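Local atomic coordinates of putative hydrolase (Campylobacter jejuni, PDB entry 3D6L), a protein that probably hydrolyses long-chain fatty acyl-CoA thioesters to free acids and coenzyme A, as a hexameric thioesterase of the hotdog fold. Residues A[38-43]-A[83-88]; A[34-39]-A[69-74]. All coordinates share one frame; numbering follows the deposited sequence.

Contact 1: A[38-43]-A[83-88]; sequences AIAARE and ISVEVE
No flat side chain separates Ala40 and Ala41 from Ile83 and Val85, and their side chains meet as aliphatic groups alone. The guanidinium of Arg42 belongs to the other side of the helix, where Ala38 O stands 3.8 Å above the plane, over the centre of one face. On the side turned to the strand, Ala41 does most of the touching. Its CB lies against the two arms of Ile83, with Ile83 CG2 at 3.8 Å and Ile83 CD1 at 4.0 Å, so that one methyl is met by both. The delta methyl also reaches the main chain, Ile83 CD1 lying 3.3 Å from Ala41 O. The first torsion of Ile83 (chi1 -48°) sets CG2 anti to the backbone N and CG1 beside it, and the extended second torsion (chi2 160°) carries CD1 onward to Ala41. Val85 divides its two methyls between successive helix residues: Val85 CG1 lies 4.1 Å from Ala40 CB, and Val85 CG2 lies 4.2 Å from Ala41 CB. The example illustrates how alternate residues of a strand, here Ile83 and Val85, present branched side chains to a helix whose own contribution is alanine. The alanines add little bulk on the helix side, and the segment axes approach to 8.5 Å, running at 139° to one another. Around this pairing, strand 100-115 supplies Tyr112, which packs on Ala41 and whose backbone is hydrogen-bonded to Ile83, while Ser73 of strand 68-78 touches both Ala40 and Val85. The C-terminal part of helix 26-42 thus rests on three adjacent strands of the antiparallel sheet, while Ile68 of the second subunit packs on Ile39 and Arg42.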
loop_
_atom_site.group_PDB
_atom_site.type_symbol
_atom_site.label_atom_id
_atom_site.label_comp_id
_atom_site.label_asym_id
_atom_site.label_seq_id
_atom_site.Cartn_x
_atom_site.Cartn_y
_atom_site.Cartn_z
ATOM N N ALA A 38 20.929 -2.093 6.077
ATOM C CA ALA A 38 21.168 -0.686 6.389
ATOM C C ALA A 38 21.300 -0.438 7.895
ATOM O O ALA A 38 22.199 0.300 8.336
ATOM C CB ALA A 38 20.074 0.177 5.796
ATOM N N ILE A 39 20.416 -1.061 8.679
ATOM C CA ILE A 39 20.483 -0.990 10.142
ATOM C C ILE A 39 21.842 -1.473 10.646
ATOM O O ILE A 39 22.409 -0.885 11.575
ATOM C CB ILE A 39 19.359 -1.824 10.814
ATOM C CG1 ILE A 39 18.000 -1.155 10.598
ATOM C CG2 ILE A 39 19.625 -2.000 12.327
ATOM C CD1 ILE A 39 16.842 -2.071 10.854
ATOM N N ALA A 40 22.354 -2.538 10.027
ATOM C CA ALA A 40 23.648 -3.107 10.393
ATOM C C ALA A 40 24.785 -2.180 9.998
ATOM O O ALA A 40 25.714 -1.974 10.778
ATOM C CB ALA A 40 23.837 -4.479 9.769
ATOM N N ALA A 41 24.702 -1.626 8.789
ATOM C CA ALA A 41 25.713 -0.701 8.272
ATOM C C ALA A 41 25.770 0.612 9.058
ATOM O O ALA A 41 26.849 1.171 9.248
ATOM C CB ALA A 41 25.482 -0.436 6.792
ATOM N N ARG A 42 24.615 1.096 9.515
ATOM C CA ARG A 42 24.558 2.326 10.314
ATOM C C ARG A 42 25.230 2.214 11.694
ATOM O O ARG A 42 25.565 3.231 12.294
ATOM C CB ARG A 42 23.126 2.849 10.445
ATOM C CG ARG A 42 22.686 3.737 9.288
ATOM C CD ARG A 42 21.401 4.508 9.608
ATOM N NE ARG A 42 20.313 3.607 9.997
ATOM C CZ ARG A 42 19.483 2.993 9.151
ATOM N NH1 ARG A 42 19.583 3.182 7.836
ATOM N NH2 ARG A 42 18.533 2.189 9.628
ATOM N N GLU A 43 25.436 0.993 12.190
ATOM C CA GLU A 43 26.292 0.788 13.366
ATOM C C GLU A 43 27.709 1.348 13.152
ATOM O O GLU A 43 28.425 1.664 14.117
ATOM C CB GLU A 43 26.387 -0.692 13.720
ATOM C CG GLU A 43 25.191 -1.232 14.481
ATOM C CD GLU A 43 25.177 -2.755 14.537
ATOM O OE1 GLU A 43 24.176 -3.320 15.048
ATOM O OE2 GLU A 43 26.156 -3.387 14.054
ATOM N N ILE A 83 30.537 -0.128 3.222
ATOM C CA ILE A 83 30.208 -1.148 4.220
ATOM C C ILE A 83 29.475 -2.347 3.596
ATOM O O ILE A 83 28.370 -2.201 3.067
ATOM C CB ILE A 83 29.324 -0.569 5.368
ATOM C CG1 ILE A 83 29.901 0.745 5.909
ATOM C CG2 ILE A 83 29.133 -1.601 6.481
ATOM C CD1 ILE A 83 28.899 1.615 6.659
ATOM N N SER A 84 30.081 -3.531 3.685
ATOM C CA SER A 84 29.474 -4.751 3.159
ATOM C C SER A 84 28.776 -5.570 4.227
ATOM O O SER A 84 29.301 -5.770 5.329
ATOM C CB SER A 84 30.508 -5.609 2.453
ATOM O OG SER A 84 31.090 -4.874 1.394
ATOM N N VAL A 85 27.586 -6.054 3.887
ATOM C CA VAL A 85 26.748 -6.740 4.850
ATOM C C VAL A 85 26.195 -8.008 4.236
ATOM O O VAL A 85 25.606 -7.975 3.154
ATOM C CB VAL A 85 25.584 -5.833 5.340
ATOM C CG1 VAL A 85 24.724 -6.557 6.364
ATOM C CG2 VAL A 85 26.118 -4.530 5.939
ATOM N N GLU A 86 26.405 -9.130 4.915
ATOM C CA GLU A 86 25.715 -10.351 4.553
ATOM C C GLU A 86 24.372 -10.372 5.272
ATOM O O GLU A 86 24.310 -10.218 6.498
ATOM C CB GLU A 86 26.539 -11.600 4.894
ATOM C CG GLU A 86 25.893 -12.922 4.436
ATOM C CD GLU A 86 25.910 -13.122 2.920
ATOM O OE1 GLU A 86 26.952 -12.851 2.278
ATOM O OE2 GLU A 86 24.879 -13.572 2.366
ATOM N N VAL A 87 23.302 -10.554 4.506
ATOM C CA VAL A 87 21.965 -10.624 5.073
ATOM C C VAL A 87 21.402 -12.012 4.844
ATOM O O VAL A 87 21.413 -12.517 3.726
ATOM C CB VAL A 87 21.021 -9.548 4.480
ATOM C CG1 VAL A 87 19.624 -9.663 5.085
ATOM C CG2 VAL A 87 21.596 -8.138 4.708
ATOM N N GLU A 88 20.923 -12.625 5.920
ATOM C CA GLU A 88 20.309 -13.934 5.849
ATOM C C GLU A 88 18.880 -13.818 6.315
ATOM O O GLU A 88 18.607 -13.255 7.375
ATOM C CB GLU A 88 21.057 -14.935 6.731
ATOM C CG GLU A 88 22.474 -15.232 6.273
ATOM C CD GLU A 88 22.530 -16.093 5.022
ATOM O OE1 GLU A 88 21.529 -16.781 4.715
ATOM O OE2 GLU A 88 23.584 -16.081 4.343
#

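Contact 2: A[34-39]-A[69-74]; sequences DLAGAI and ISCYSK
Ala36 meets Cys71 and Ser73 through one apolar and one polar contact. The apolar one is a meeting of beta carbons: Ala36 CB points at the strand and lies 3.4 Å from Cys71 CB. The sulfur is turned aside, Cys71 SG lying 4.2 Å from Ala36 CB, because a chi1 of -57° puts it beside the backbone N and anti to the carbonyl carbon; further back along the helix, Gln32 touches this cysteine. The polar contact is a weak hydrogen bond from Ser73 OG to Ala36 O, 3.3 Å long, by which a strand hydroxyl is offered to a main-chain carbonyl of the helix. Ser73, two residues on from Cys71 and so on the same face of the strand, is buried, and this weak bond gives its hydroxyl a partner within the interface. Gly37 contributes backbone alone, with Gly37 N 4.1 Å from Ser73 OG. Close backbone approach is the common theme: the CA atoms of Ala36 and Cys71, like those of Gly37 and Ser73, are 6.1 Å apart, and the segment axes come within 7.9 Å at an angle of 41°. On other sides of the helix, Asp34 OD1 is hydrogen-bonded to Thr51 OG1, and Leu35 packs on Phe25 of the third subunit and Val12 of the second. Small residues on both sides are consistent with the close approach of the helix to the curved sheet; a long helix wrapped by an antiparallel sheet is the hotdog fold, the helix as sausage and the sheet as bun.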
loop_
_atom_site.group_PDB
_atom_site.type_symbol
_atom_site.label_atom_id
_atom_site.label_comp_id
_atom_site.label_asym_id
_atom_site.label_seq_id
_atom_site.Cartn_x
_atom_site.Cartn_y
_atom_site.Cartn_z
ATOM N N ASP A 34 17.332 -4.980 2.055
ATOM C CA ASP A 34 17.931 -3.666 1.923
ATOM C C ASP A 34 17.843 -2.887 3.234
ATOM O O ASP A 34 18.830 -2.301 3.684
ATOM C CB ASP A 34 17.285 -2.890 0.770
ATOM C CG ASP A 34 18.117 -1.688 0.336
ATOM O OD1 ASP A 34 19.273 -1.551 0.794
ATOM O OD2 ASP A 34 17.627 -0.871 -0.469
ATOM N N LEU A 35 16.674 -2.914 3.867
ATOM C CA LEU A 35 16.469 -2.224 5.146
ATOM C C LEU A 35 17.244 -2.831 6.326
ATOM O O LEU A 35 17.804 -2.091 7.148
ATOM C CB LEU A 35 14.980 -2.140 5.475
ATOM C CG LEU A 35 14.136 -1.175 4.639
ATOM C CD1 LEU A 35 12.653 -1.355 4.973
ATOM C CD2 LEU A 35 14.576 0.287 4.817
ATOM N N ALA A 36 17.259 -4.165 6.415
ATOM C CA ALA A 36 17.969 -4.881 7.487
ATOM C C ALA A 36 19.479 -4.686 7.395
ATOM O O ALA A 36 20.144 -4.505 8.415
ATOM C CB ALA A 36 17.633 -6.352 7.461
ATOM N N GLY A 37 20.013 -4.722 6.173
ATOM C CA GLY A 37 21.430 -4.458 5.942
ATOM C C GLY A 37 21.798 -3.055 6.384
ATOM O O GLY A 37 22.839 -2.848 7.003
ATOM N N ALA A 38 20.929 -2.093 6.077
ATOM C CA ALA A 38 21.168 -0.686 6.389
ATOM C C ALA A 38 21.300 -0.438 7.895
ATOM O O ALA A 38 22.199 0.300 8.336
ATOM C CB ALA A 38 20.074 0.177 5.796
ATOM N N ILE A 39 20.416 -1.061 8.679
ATOM C CA ILE A 39 20.483 -0.990 10.142
ATOM C C ILE A 39 21.842 -1.473 10.646
ATOM O O ILE A 39 22.409 -0.885 11.575
ATOM C CB ILE A 39 19.359 -1.824 10.814
ATOM C CG1 ILE A 39 18.000 -1.155 10.598
ATOM C CG2 ILE A 39 19.625 -2.000 12.327
ATOM C CD1 ILE A 39 16.842 -2.071 10.854
ATOM N N ILE A 69 9.204 -13.407 9.022
ATOM C CA ILE A 69 10.505 -13.271 8.378
ATOM C C ILE A 69 11.466 -12.519 9.280
ATOM O O ILE A 69 11.170 -11.423 9.747
ATOM C CB ILE A 69 10.405 -12.619 6.968
ATOM C CG1 ILE A 69 9.993 -13.662 5.929
ATOM C CG2 ILE A 69 11.736 -12.041 6.520
ATOM C CD1 ILE A 69 8.518 -13.908 5.908
ATOM N N SER A 70 12.610 -13.146 9.534
ATOM C CA SER A 70 13.668 -12.551 10.327
ATOM C C SER A 70 14.861 -12.315 9.419
ATOM O O SER A 70 15.261 -13.202 8.666
ATOM C CB SER A 70 14.046 -13.465 11.489
ATOM O OG SER A 70 12.985 -13.537 12.432
ATOM N N CYS A 71 15.404 -11.104 9.481
ATOM C CA CYS A 71 16.563 -10.727 8.695
ATOM C C CYS A 71 17.738 -10.503 9.616
ATOM O O CYS A 71 17.733 -9.580 10.441
ATOM C CB CYS A 71 16.301 -9.446 7.903
ATOM S SG CYS A 71 14.896 -9.513 6.796
ATOM N N TYR A 72 18.742 -11.354 9.449
ATOM C CA TYR A 72 19.977 -11.284 10.198
ATOM C C TYR A 72 21.053 -10.648 9.342
ATOM O O TYR A 72 21.045 -10.783 8.119
ATOM C CB TYR A 72 20.414 -12.686 10.598
ATOM C CG TYR A 72 19.422 -13.404 11.476
ATOM C CD1 TYR A 72 18.365 -14.134 10.920
ATOM C CD2 TYR A 72 19.539 -13.358 12.874
ATOM C CE1 TYR A 72 17.449 -14.802 11.733
ATOM C CE2 TYR A 72 18.630 -14.030 13.698
ATOM C CZ TYR A 72 17.589 -14.745 13.119
ATOM O OH TYR A 72 16.693 -15.406 13.924
ATOM N N SER A 73 21.989 -9.974 9.995
ATOM C CA SER A 73 23.040 -9.253 9.302
ATOM C C SER A 73 24.404 -9.472 9.919
ATOM O O SER A 73 24.541 -9.548 11.144
ATOM C CB SER A 73 22.728 -7.770 9.301
ATOM O OG SER A 73 21.471 -7.554 8.691
ATOM N N LYS A 74 25.410 -9.594 9.057
ATOM C CA LYS A 74 26.791 -9.538 9.496
ATOM C C LYS A 74 27.598 -8.592 8.609
ATOM O O LYS A 74 27.715 -8.799 7.397
ATOM C CB LYS A 74 27.423 -10.934 9.540
ATOM C CG LYS A 74 28.823 -10.929 10.159
ATOM C CD LYS A 74 29.324 -12.321 10.490
ATOM C CE LYS A 74 30.831 -12.304 10.753
ATOM N NZ LYS A 74 31.207 -11.568 12.004
#

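In the fold
Contacts 1 and 2 lie 7 Å apart, centre to centre, and are successive footholds of helix 26-42 on one antiparallel sheet. Their helical segments, 34-39 and 38-43, share Ala38 and Ile39; further along the chain come 69-74 and then 83-88, on strands 68-78 and 82-94, which follow one another and pair as neighbours. Probable backbone hydrogen bonds join these strands directly, Glu86 N to Lys74 O and Glu88 O to Tyr72 N. Together the two contacts hold the C-terminal half of the central helix against neighbouring strands of the hotdog sheet, while Ile39, shared by both, also borders the second subunit, so that the same helix takes part in the subunit interface of the hexamer.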